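Lasso peptide isopeptidase AtxE2 (Asticcacaulis excentricus, PDB 5TXE) hydrolyses the isopeptide bond of the lasso peptides astexin-2 and astexin-3, recognising their knotted shape and converting them to linear peptides. Local coordinates at residues 321-329 with 406-416; 599-607 with 649-660. The protein carries 1 engineered substitution. One frame throughout, in Å; residues are numbered along the deposited sequence.

Contact 1: 321-329 with 406-416; sequences REGWASNEM and TLRNRNGIEVF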
loop_
_atom_site.group_PDB
_atom_site.type_symbol
_atom_site.label_atom_id
_atom_site.label_comp_id
_atom_site.label_asym_id
_atom_site.label_seq_id
_atom_site.Cartn_x
_atom_site.Cartn_y
_atom_site.Cartn_z
ATOM N N ARG A 321 -14.518 5.331 9.106
ATOM C CA ARG A 321 -13.735 4.686 10.157
ATOM C C ARG A 321 -14.146 5.218 11.499
ATOM O O ARG A 321 -14.507 6.371 11.598
ATOM C CB ARG A 321 -12.258 4.957 9.930
ATOM C CG ARG A 321 -11.788 4.211 8.716
ATOM C CD ARG A 321 -10.890 5.008 7.822
ATOM N NE ARG A 321 -10.548 4.211 6.641
ATOM C CZ ARG A 321 -9.313 3.834 6.289
ATOM N NH1 ARG A 321 -8.247 4.207 6.989
ATOM N NH2 ARG A 321 -9.141 3.096 5.191
ATOM N N GLU A 322 -14.131 4.364 12.507
ATOM C CA GLU A 322 -14.534 4.771 13.839
ATOM C C GLU A 322 -14.006 3.792 14.916
ATOM O O GLU A 322 -13.293 2.862 14.609
ATOM C CB GLU A 322 -16.074 4.889 13.909
ATOM C CG GLU A 322 -16.817 3.606 13.620
ATOM C CD GLU A 322 -18.336 3.805 13.680
ATOM O OE1 GLU A 322 -18.830 4.824 13.147
ATOM O OE2 GLU A 322 -19.036 2.923 14.242
ATOM N N GLY A 323 -14.370 4.037 16.168
ATOM C CA GLY A 323 -13.925 3.276 17.312
ATOM C C GLY A 323 -12.583 3.801 17.817
ATOM O O GLY A 323 -12.040 4.765 17.281
ATOM N N TRP A 324 -12.025 3.138 18.825
ATOM C CA TRP A 324 -10.734 3.539 19.386
ATOM C C TRP A 324 -9.645 3.619 18.269
ATOM O O TRP A 324 -9.455 2.665 17.493
ATOM C CB TRP A 324 -10.310 2.525 20.423
ATOM C CG TRP A 324 -9.068 2.884 21.177
ATOM C CD1 TRP A 324 -7.816 2.480 20.906
ATOM C CD2 TRP A 324 -8.996 3.634 22.393
ATOM N NE1 TRP A 324 -6.945 2.942 21.859
ATOM C CE2 TRP A 324 -7.645 3.670 22.777
ATOM C CE3 TRP A 324 -9.947 4.292 23.189
ATOM C CZ2 TRP A 324 -7.212 4.336 23.920
ATOM C CZ3 TRP A 324 -9.522 4.949 24.332
ATOM C CH2 TRP A 324 -8.152 4.974 24.685
ATOM N N ALA A 325 -8.975 4.757 18.174
ATOM C CA ALA A 325 -7.923 4.935 17.184
ATOM C C ALA A 325 -8.430 4.608 15.798
ATOM O O ALA A 325 -7.668 4.143 14.971
ATOM C CB ALA A 325 -6.716 4.042 17.517
ATOM N N SER A 326 -9.718 4.819 15.544
ATOM C CA SER A 326 -10.312 4.543 14.234
ATOM C C SER A 326 -10.131 3.114 13.766
ATOM O O SER A 326 -10.080 2.875 12.578
ATOM C CB SER A 326 -9.736 5.487 13.154
ATOM O OG SER A 326 -10.153 6.803 13.433
ATOM N N ASN A 327 -10.040 2.164 14.681
ATOM C CA ASN A 327 -9.712 0.796 14.260
ATOM C C ASN A 327 -10.794 0.035 13.446
ATOM O O ASN A 327 -10.474 -0.946 12.753
ATOM C CB ASN A 327 -9.277 -0.018 15.455
ATOM C CG ASN A 327 -10.427 -0.569 16.256
ATOM O OD1 ASN A 327 -10.802 -1.718 16.096
ATOM N ND2 ASN A 327 -10.991 0.242 17.106
ATOM N N GLU A 328 -12.040 0.500 13.472
ATOM C CA GLU A 328 -13.118 -0.201 12.781
ATOM C C GLU A 328 -13.659 0.544 11.611
ATOM O O GLU A 328 -13.422 1.722 11.465
ATOM C CB GLU A 328 -14.258 -0.461 13.731
ATOM C CG GLU A 328 -13.916 -1.482 14.796
ATOM C CD GLU A 328 -15.152 -1.909 15.561
ATOM O OE1 GLU A 328 -16.196 -2.132 14.907
ATOM O OE2 GLU A 328 -15.089 -1.984 16.798
ATOM N N MET A 329 -14.313 -0.177 10.709
ATOM C CA MET A 329 -15.070 0.418 9.629
ATOM C C MET A 329 -16.515 0.271 10.013
ATOM O O MET A 329 -16.871 -0.692 10.652
ATOM C CB MET A 329 -14.913 -0.351 8.319
ATOM C CG MET A 329 -13.535 -0.290 7.724
ATOM S SD MET A 329 -13.362 0.864 6.375
ATOM C CE MET A 329 -14.696 0.360 5.339
ATOM N N THR A 406 -5.110 -2.239 22.550
ATOM C CA THR A 406 -5.418 -0.844 22.594
ATOM C C THR A 406 -4.808 -0.188 23.785
ATOM O O THR A 406 -4.744 -0.743 24.890
ATOM C CB THR A 406 -6.937 -0.603 22.676
ATOM O OG1 THR A 406 -7.441 -1.282 23.809
ATOM C CG2 THR A 406 -7.686 -1.093 21.405
ATOM N N LEU A 407 -4.317 1.012 23.555
ATOM C CA LEU A 407 -3.812 1.788 24.621
ATOM C C LEU A 407 -3.770 3.265 24.215
ATOM O O LEU A 407 -4.027 3.623 23.045
ATOM C CB LEU A 407 -2.448 1.285 25.095
ATOM C CG LEU A 407 -1.242 1.284 24.148
ATOM C CD1 LEU A 407 -0.611 2.663 23.957
ATOM C CD2 LEU A 407 -0.195 0.329 24.741
ATOM N N ARG A 408 -3.526 4.115 25.204
ATOM C CA ARG A 408 -3.363 5.508 24.950
ATOM C C ARG A 408 -1.915 5.663 25.230
ATOM O O ARG A 408 -1.433 5.107 26.212
ATOM C CB ARG A 408 -4.198 6.363 25.885
ATOM C CG ARG A 408 -4.235 7.818 25.441
ATOM C CD ARG A 408 -5.130 8.673 26.336
ATOM N NE ARG A 408 -6.567 8.404 26.217
ATOM C CZ ARG A 408 -7.348 8.866 25.250
ATOM N NH1 ARG A 408 -6.856 9.576 24.233
ATOM N NH2 ARG A 408 -8.642 8.582 25.257
ATOM N N ASN A 409 -1.210 6.356 24.353
ATOM C CA ASN A 409 0.214 6.470 24.513
ATOM C C ASN A 409 0.539 7.635 25.424
ATOM O O ASN A 409 -0.362 8.395 25.820
ATOM C CB ASN A 409 0.943 6.506 23.145
ATOM C CG ASN A 409 0.840 7.820 22.400
ATOM O OD1 ASN A 409 0.423 8.828 22.930
ATOM N ND2 ASN A 409 1.208 7.794 21.095
ATOM N N ARG A 410 1.824 7.777 25.735
ATOM C CA ARG A 410 2.283 8.811 26.646
ATOM C C ARG A 410 2.006 10.234 26.145
ATOM O O ARG A 410 1.977 11.176 26.918
ATOM C CB ARG A 410 3.753 8.578 27.056
ATOM C CG ARG A 410 4.845 8.316 25.990
ATOM C CD ARG A 410 6.214 8.410 26.685
ATOM N NE ARG A 410 7.234 7.396 26.443
ATOM C CZ ARG A 410 7.186 6.113 26.801
ATOM N NH1 ARG A 410 6.102 5.604 27.337
ATOM N NH2 ARG A 410 8.229 5.324 26.574
ATOM N N ASN A 411 1.721 10.405 24.871
ATOM C CA ASN A 411 1.317 11.705 24.396
ATOM C C ASN A 411 -0.178 11.846 24.310
ATOM O O ASN A 411 -0.658 12.771 23.638
ATOM C CB ASN A 411 1.958 11.924 23.036
ATOM C CG ASN A 411 3.473 11.854 23.128
ATOM O OD1 ASN A 411 4.131 10.882 22.725
ATOM N ND2 ASN A 411 4.030 12.886 23.721
ATOM N N GLY A 412 -0.921 10.928 24.948
ATOM C CA GLY A 412 -2.396 11.025 24.980
ATOM C C GLY A 412 -3.128 10.502 23.749
ATOM O O GLY A 412 -4.285 10.765 23.556
ATOM N N ILE A 413 -2.440 9.801 22.864
ATOM C CA ILE A 413 -3.031 9.463 21.562
ATOM C C ILE A 413 -3.480 8.037 21.592
ATOM O O ILE A 413 -2.799 7.185 22.119
ATOM C CB ILE A 413 -2.027 9.717 20.428
ATOM C CG1 ILE A 413 -1.793 11.216 20.296
ATOM C CG2 ILE A 413 -2.517 9.117 19.119
ATOM C CD1 ILE A 413 -0.461 11.566 19.697
ATOM N N GLU A 414 -4.652 7.796 21.053
ATOM C CA GLU A 414 -5.208 6.451 20.986
ATOM C C GLU A 414 -4.427 5.613 19.979
ATOM O O GLU A 414 -4.165 6.053 18.881
ATOM C CB GLU A 414 -6.686 6.495 20.551
ATOM C CG GLU A 414 -7.579 7.264 21.537
ATOM C CD GLU A 414 -9.037 7.395 21.114
ATOM O OE1 GLU A 414 -9.478 6.823 20.090
ATOM O OE2 GLU A 414 -9.762 8.026 21.885
ATOM N N VAL A 415 -4.088 4.400 20.372
ATOM C CA VAL A 415 -3.312 3.505 19.551
ATOM C C VAL A 415 -4.011 2.157 19.459
ATOM O O VAL A 415 -4.519 1.670 20.464
ATOM C CB VAL A 415 -1.975 3.262 20.220
ATOM C CG1 VAL A 415 -1.176 2.207 19.448
ATOM C CG2 VAL A 415 -1.210 4.565 20.320
ATOM N N PHE A 416 -4.047 1.553 18.270
ATOM C CA PHE A 416 -4.303 0.116 18.234
ATOM C C PHE A 416 -3.143 -0.615 17.549
ATOM O O PHE A 416 -2.331 0.014 16.833
ATOM C CB PHE A 416 -5.661 -0.192 17.610
ATOM C CG PHE A 416 -5.671 -0.228 16.084
ATOM C CD1 PHE A 416 -5.925 0.913 15.344
ATOM C CD2 PHE A 416 -5.482 -1.435 15.411
ATOM C CE1 PHE A 416 -5.991 0.874 13.952
ATOM C CE2 PHE A 416 -5.508 -1.494 14.024
ATOM C CZ PHE A 416 -5.774 -0.337 13.291
#
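W324 and A325, at the turn of one β-hairpin, dock onto E414, V415 and F416 of another in a partly buried contact between the propeller and the hydrolase domain. The W324 indole has its CG anti to the backbone N (chi1 -174°), which carries the ring across the second hairpin, and NE1 points at the carbonyls of the antiparallel pair L407 and V415. The bond from W324 NE1 to L407 O is 3.2 Å, with the donor well above the carbonyl plane; L407 O also accepts from V415 N. The bond from NE1 to V415 O is weak. E414 lies over one indole face, with its CG 3.7 Å from the centroid of the six-membered ring and its carboxylate stacked nearly parallel to the indole, 4° apart. The architecture is that of the prolyl oligopeptidase family: hairpin 315-335 belongs to a propeller blade, while 401-421 forms the outer edge of the α/β-hydrolase sheet. E414 OE1 uses its anti lone pair to take A325 N at 2.9 Å, almost straight at 174°. Its other oxygen, OE2, makes a salt bridge with R408 NH2 at 3.6 Å, so both carboxylate oxygens are engaged, OE2 within its own hairpin. At F416, N327 CB sits over the ring face, 3.6 Å from the centroid, while N327 ND2 donates to W324 O at 2.9 Å and braces the turn. F416 stacks in addition on H468.

Contact 2: 599-607 with 649-660; sequences DTPLLIQSA and VYNRTIDWFRFW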
loop_
_atom_site.group_PDB
_atom_site.type_symbol
_atom_site.label_atom_id
_atom_site.label_comp_id
_atom_site.label_asym_id
_atom_site.label_seq_id
_atom_site.Cartn_x
_atom_site.Cartn_y
_atom_site.Cartn_z
ATOM N N ASP A 599 25.119 -1.348 17.989
ATOM C CA ASP A 599 25.461 -2.721 18.266
ATOM C C ASP A 599 24.388 -3.764 17.933
ATOM O O ASP A 599 24.678 -4.958 17.976
ATOM C CB ASP A 599 25.914 -2.836 19.713
ATOM C CG ASP A 599 27.197 -2.051 19.953
ATOM O OD1 ASP A 599 28.201 -2.330 19.242
ATOM O OD2 ASP A 599 27.212 -1.158 20.819
ATOM N N THR A 600 23.176 -3.329 17.612
ATOM C CA THR A 600 22.131 -4.257 17.227
ATOM C C THR A 600 22.390 -4.884 15.852
ATOM O O THR A 600 22.558 -4.176 14.899
ATOM C CB THR A 600 20.811 -3.495 17.143
ATOM O OG1 THR A 600 20.527 -2.911 18.417
ATOM C CG2 THR A 600 19.653 -4.427 16.801
ATOM N N PRO A 601 22.310 -6.201 15.737
ATOM C CA PRO A 601 22.354 -6.888 14.446
ATOM C C PRO A 601 21.319 -6.362 13.501
ATOM O O PRO A 601 20.150 -6.282 13.851
ATOM C CB PRO A 601 22.059 -8.333 14.806
ATOM C CG PRO A 601 22.529 -8.479 16.230
ATOM C CD PRO A 601 22.163 -7.161 16.874
ATOM N N LEU A 602 21.748 -6.001 12.296
ATOM C CA LEU A 602 20.855 -5.442 11.296
ATOM C C LEU A 602 21.058 -6.143 9.952
ATOM O O LEU A 602 22.199 -6.223 9.417
ATOM C CB LEU A 602 21.190 -3.995 11.131
ATOM C CG LEU A 602 20.434 -3.266 10.031
ATOM C CD1 LEU A 602 18.951 -3.261 10.315
ATOM C CD2 LEU A 602 20.938 -1.848 9.846
ATOM N N LEU A 603 19.959 -6.659 9.430
ATOM C CA LEU A 603 19.883 -7.197 8.112
ATOM C C LEU A 603 19.162 -6.245 7.191
ATOM O O LEU A 603 18.043 -5.845 7.505
ATOM C CB LEU A 603 19.171 -8.515 8.131
ATOM C CG LEU A 603 18.922 -9.149 6.769
ATOM C CD1 LEU A 603 20.193 -9.601 6.134
ATOM C CD2 LEU A 603 18.057 -10.375 6.964
ATOM N N ILE A 604 19.779 -5.899 6.049
ATOM C CA ILE A 604 19.125 -5.039 5.044
ATOM C C ILE A 604 18.852 -5.860 3.774
ATOM O O ILE A 604 19.784 -6.405 3.159
ATOM C CB ILE A 604 20.014 -3.825 4.682
ATOM C CG1 ILE A 604 20.446 -3.063 5.954
ATOM C CG2 ILE A 604 19.327 -2.858 3.765
ATOM C CD1 ILE A 604 21.705 -2.232 5.763
ATOM N N GLN A 605 17.600 -5.919 3.361
ATOM C CA GLN A 605 17.226 -6.728 2.214
ATOM C C GLN A 605 16.743 -5.759 1.187
ATOM O O GLN A 605 15.543 -5.421 1.138
ATOM C CB GLN A 605 16.167 -7.734 2.605
ATOM C CG GLN A 605 16.704 -8.785 3.568
ATOM C CD GLN A 605 16.043 -10.136 3.443
ATOM O OE1 GLN A 605 16.356 -10.907 2.499
ATOM N NE2 GLN A 605 15.197 -10.495 4.417
ATOM N N SER A 606 17.679 -5.242 0.389
ATOM C CA SER A 606 17.393 -4.102 -0.472
ATOM C C SER A 606 17.169 -4.463 -1.933
ATOM O O SER A 606 17.813 -5.350 -2.464
ATOM C CB SER A 606 18.585 -3.124 -0.383
ATOM O OG SER A 606 18.361 -1.936 -1.100
ATOM N N ALA A 607 16.291 -3.727 -2.584
ATOM C CA ALA A 607 16.242 -3.680 -4.042
ATOM C C ALA A 607 17.514 -3.059 -4.576
ATOM O O ALA A 607 18.078 -2.179 -3.912
ATOM C CB ALA A 607 15.063 -2.850 -4.484
ATOM N N VAL A 649 13.049 -13.319 0.856
ATOM C CA VAL A 649 13.025 -12.325 1.904
ATOM C C VAL A 649 12.334 -12.868 3.190
ATOM O O VAL A 649 12.890 -12.797 4.280
ATOM C CB VAL A 649 12.302 -11.075 1.419
ATOM C CG1 VAL A 649 12.029 -10.091 2.579
ATOM C CG2 VAL A 649 13.178 -10.368 0.408
ATOM N N TYR A 650 11.124 -13.420 3.026
ATOM C CA TYR A 650 10.401 -14.080 4.113
ATOM C C TYR A 650 11.294 -15.054 4.849
ATOM O O TYR A 650 11.410 -15.009 6.079
ATOM C CB TYR A 650 9.225 -14.886 3.598
ATOM C CG TYR A 650 7.980 -14.146 3.151
ATOM C CD1 TYR A 650 7.800 -12.767 3.310
ATOM C CD2 TYR A 650 6.928 -14.859 2.582
ATOM C CE1 TYR A 650 6.633 -12.123 2.867
ATOM C CE2 TYR A 650 5.744 -14.240 2.198
ATOM C CZ TYR A 650 5.589 -12.888 2.353
ATOM O OH TYR A 650 4.390 -12.376 1.986
ATOM N N ASN A 651 11.944 -15.939 4.105
ATOM C CA ASN A 651 12.720 -17.018 4.740
ATOM C C ASN A 651 13.969 -16.533 5.432
ATOM O O ASN A 651 14.307 -17.023 6.505
ATOM C CB ASN A 651 13.120 -18.054 3.723
ATOM C CG ASN A 651 11.980 -18.996 3.408
ATOM O OD1 ASN A 651 11.238 -19.362 4.280
ATOM N ND2 ASN A 651 11.865 -19.404 2.180
ATOM N N ARG A 652 14.665 -15.567 4.840
ATOM C CA ARG A 652 15.843 -15.083 5.473
ATOM C C ARG A 652 15.492 -14.254 6.725
ATOM O O ARG A 652 16.263 -14.187 7.682
ATOM C CB ARG A 652 16.663 -14.266 4.480
ATOM C CG ARG A 652 18.059 -13.956 5.000
ATOM C CD ARG A 652 18.825 -13.100 3.983
ATOM N NE ARG A 652 19.363 -13.874 2.859
ATOM C CZ ARG A 652 18.880 -13.865 1.623
ATOM N NH1 ARG A 652 17.828 -13.206 1.328
ATOM N NH2 ARG A 652 19.458 -14.593 0.680
ATOM N N THR A 653 14.391 -13.533 6.672
ATOM C CA THR A 653 14.023 -12.742 7.791
ATOM C C THR A 653 13.617 -13.640 8.985
ATOM O O THR A 653 13.993 -13.363 10.112
ATOM C CB THR A 653 12.882 -11.810 7.427
ATOM O OG1 THR A 653 13.435 -10.732 6.696
ATOM C CG2 THR A 653 12.221 -11.251 8.672
ATOM N N ILE A 654 12.914 -14.744 8.718
ATOM C CA ILE A 654 12.631 -15.727 9.770
ATOM C C ILE A 654 13.917 -16.337 10.283
ATOM O O ILE A 654 14.114 -16.439 11.496
ATOM C CB ILE A 654 11.681 -16.806 9.283
ATOM C CG1 ILE A 654 10.315 -16.201 9.099
ATOM C CG2 ILE A 654 11.549 -17.946 10.272
ATOM C CD1 ILE A 654 9.369 -17.070 8.304
ATOM N N ASP A 655 14.819 -16.713 9.392
ATOM C CA ASP A 655 16.048 -17.322 9.839
ATOM C C ASP A 655 16.821 -16.335 10.719
ATOM O O ASP A 655 17.468 -16.709 11.696
ATOM C CB ASP A 655 16.963 -17.690 8.672
ATOM C CG ASP A 655 16.450 -18.836 7.801
ATOM O OD1 ASP A 655 15.463 -19.504 8.164
ATOM O OD2 ASP A 655 17.028 -19.058 6.708
ATOM N N TRP A 656 16.808 -15.080 10.321
ATOM C CA TRP A 656 17.593 -14.088 11.018
ATOM C C TRP A 656 17.100 -13.959 12.454
ATOM O O TRP A 656 17.913 -13.965 13.381
ATOM C CB TRP A 656 17.489 -12.761 10.315
ATOM C CG TRP A 656 18.188 -11.615 10.881
ATOM C CD1 TRP A 656 17.619 -10.596 11.566
ATOM C CD2 TRP A 656 19.532 -11.246 10.682
ATOM N NE1 TRP A 656 18.530 -9.630 11.857
ATOM C CE2 TRP A 656 19.731 -10.005 11.334
ATOM C CE3 TRP A 656 20.614 -11.850 10.060
ATOM C CZ2 TRP A 656 20.952 -9.381 11.390
ATOM C CZ3 TRP A 656 21.849 -11.184 10.081
ATOM C CH2 TRP A 656 21.997 -9.956 10.688
ATOM N N PHE A 657 15.798 -13.761 12.618
ATOM C CA PHE A 657 15.244 -13.659 13.969
ATOM C C PHE A 657 15.363 -14.955 14.798
ATOM O O PHE A 657 15.665 -14.899 15.986
ATOM C CB PHE A 657 13.838 -13.146 13.931
ATOM C CG PHE A 657 13.731 -11.668 13.624
ATOM C CD1 PHE A 657 14.457 -10.764 14.319
ATOM C CD2 PHE A 657 12.977 -11.230 12.580
ATOM C CE1 PHE A 657 14.404 -9.423 14.003
ATOM C CE2 PHE A 657 12.886 -9.889 12.265
ATOM C CZ PHE A 657 13.573 -8.983 12.999
ATOM N N ARG A 658 15.228 -16.115 14.178
ATOM C CA ARG A 658 15.493 -17.365 14.895
ATOM C C ARG A 658 16.927 -17.450 15.377
ATOM O O ARG A 658 17.191 -17.923 16.492
ATOM C CB ARG A 658 15.204 -18.590 14.053
ATOM C CG ARG A 658 13.736 -18.800 13.818
ATOM C CD ARG A 658 13.450 -20.091 13.024
ATOM N NE ARG A 658 13.624 -21.247 13.881
ATOM C CZ ARG A 658 14.335 -22.338 13.611
ATOM N NH1 ARG A 658 14.925 -22.540 12.435
ATOM N NH2 ARG A 658 14.405 -23.272 14.543
ATOM N N PHE A 659 17.864 -16.969 14.558
ATOM C CA PHE A 659 19.262 -17.015 14.902
ATOM C C PHE A 659 19.558 -16.087 16.083
ATOM O O PHE A 659 20.161 -16.521 17.054
ATOM C CB PHE A 659 20.167 -16.698 13.674
ATOM C CG PHE A 659 21.665 -16.693 13.964
ATOM C CD1 PHE A 659 22.388 -17.838 13.934
ATOM C CD2 PHE A 659 22.305 -15.525 14.286
ATOM C CE1 PHE A 659 23.744 -17.829 14.241
ATOM C CE2 PHE A 659 23.649 -15.495 14.548
ATOM C CZ PHE A 659 24.370 -16.643 14.524
ATOM N N TRP A 660 19.167 -14.821 16.001
ATOM C CA TRP A 660 19.562 -13.878 16.991
ATOM C C TRP A 660 18.687 -13.878 18.190
ATOM O O TRP A 660 19.182 -13.560 19.269
ATOM C CB TRP A 660 19.557 -12.484 16.457
ATOM C CG TRP A 660 20.560 -12.273 15.361
ATOM C CD1 TRP A 660 20.309 -12.181 14.025
ATOM C CD2 TRP A 660 21.955 -12.070 15.533
ATOM N NE1 TRP A 660 21.482 -11.910 13.348
ATOM C CE2 TRP A 660 22.506 -11.852 14.261
ATOM C CE3 TRP A 660 22.797 -12.066 16.653
ATOM C CZ2 TRP A 660 23.845 -11.630 14.068
ATOM C CZ3 TRP A 660 24.136 -11.851 16.468
ATOM C CH2 TRP A 660 24.653 -11.642 15.168
#
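Q605 OE1 is gripped by R652 NH1 at 3.0 Å and by the hydroxyl of Y633 on the neighbouring strand. The arginine bends at chi3 (-79°) to bring NH1 round, and the amide oxygen meets the guanidinium at its edge, although the amide and guanidinium planes stand at 90° to each other. The other end of the same amide reaches the helix backbone: Q605 NE2 donates to V649 O at 3.3 Å, an oxygen that also takes the regular helical bond from T653 N. Further along, the contact turns aromatic. L603 CB lies over one face of W656, 3.7 Å from the centroid of the six-membered ring, and W660 NE1 comes over the opposite face. W660 in turn carries P601, whose CG sits 3.6 Å from the centroid of its six-membered ring, while P601 CB touches W656 CZ2 at 3.7 Å. This is the α/β-hydrolase core: strand 602-607 of the central sheet leads straight into E610, assigned to the charge relay system, and the 649-660 part of helix 643-662 runs antiparallel to it, their axes 10.2 Å apart at closest approach. The helix follows soon after H638, assigned to the same relay. With both ends of its amide engaged, Q605 has its flip fixed in a buried setting, and the positive charge of R652 would probably draw electron density toward OE1 and make the NE2 hydrogens somewhat better donors, for example toward V649 O.

Both contacts reach the same eight-stranded sheet, from different parts of it. Contact 1 meets its outermost hairpin, 401-421, where a propeller blade comes against it; contact 2 packs a helix on strand 602-607, the last but one at the other end of the strand order. Their nearest atoms are about 17 Å apart and they do not touch. Contact 1 is partly buried, near the surface, and joins two domains by loop and hairpin, relying on a carboxylate, an indole N-H and backbone groups. Contact 2 is buried within one domain, mostly tryptophan, proline and leucine packing, with its polar bonds gathered at one glutamine. Tryptophan faces carry CH-pi contacts in both.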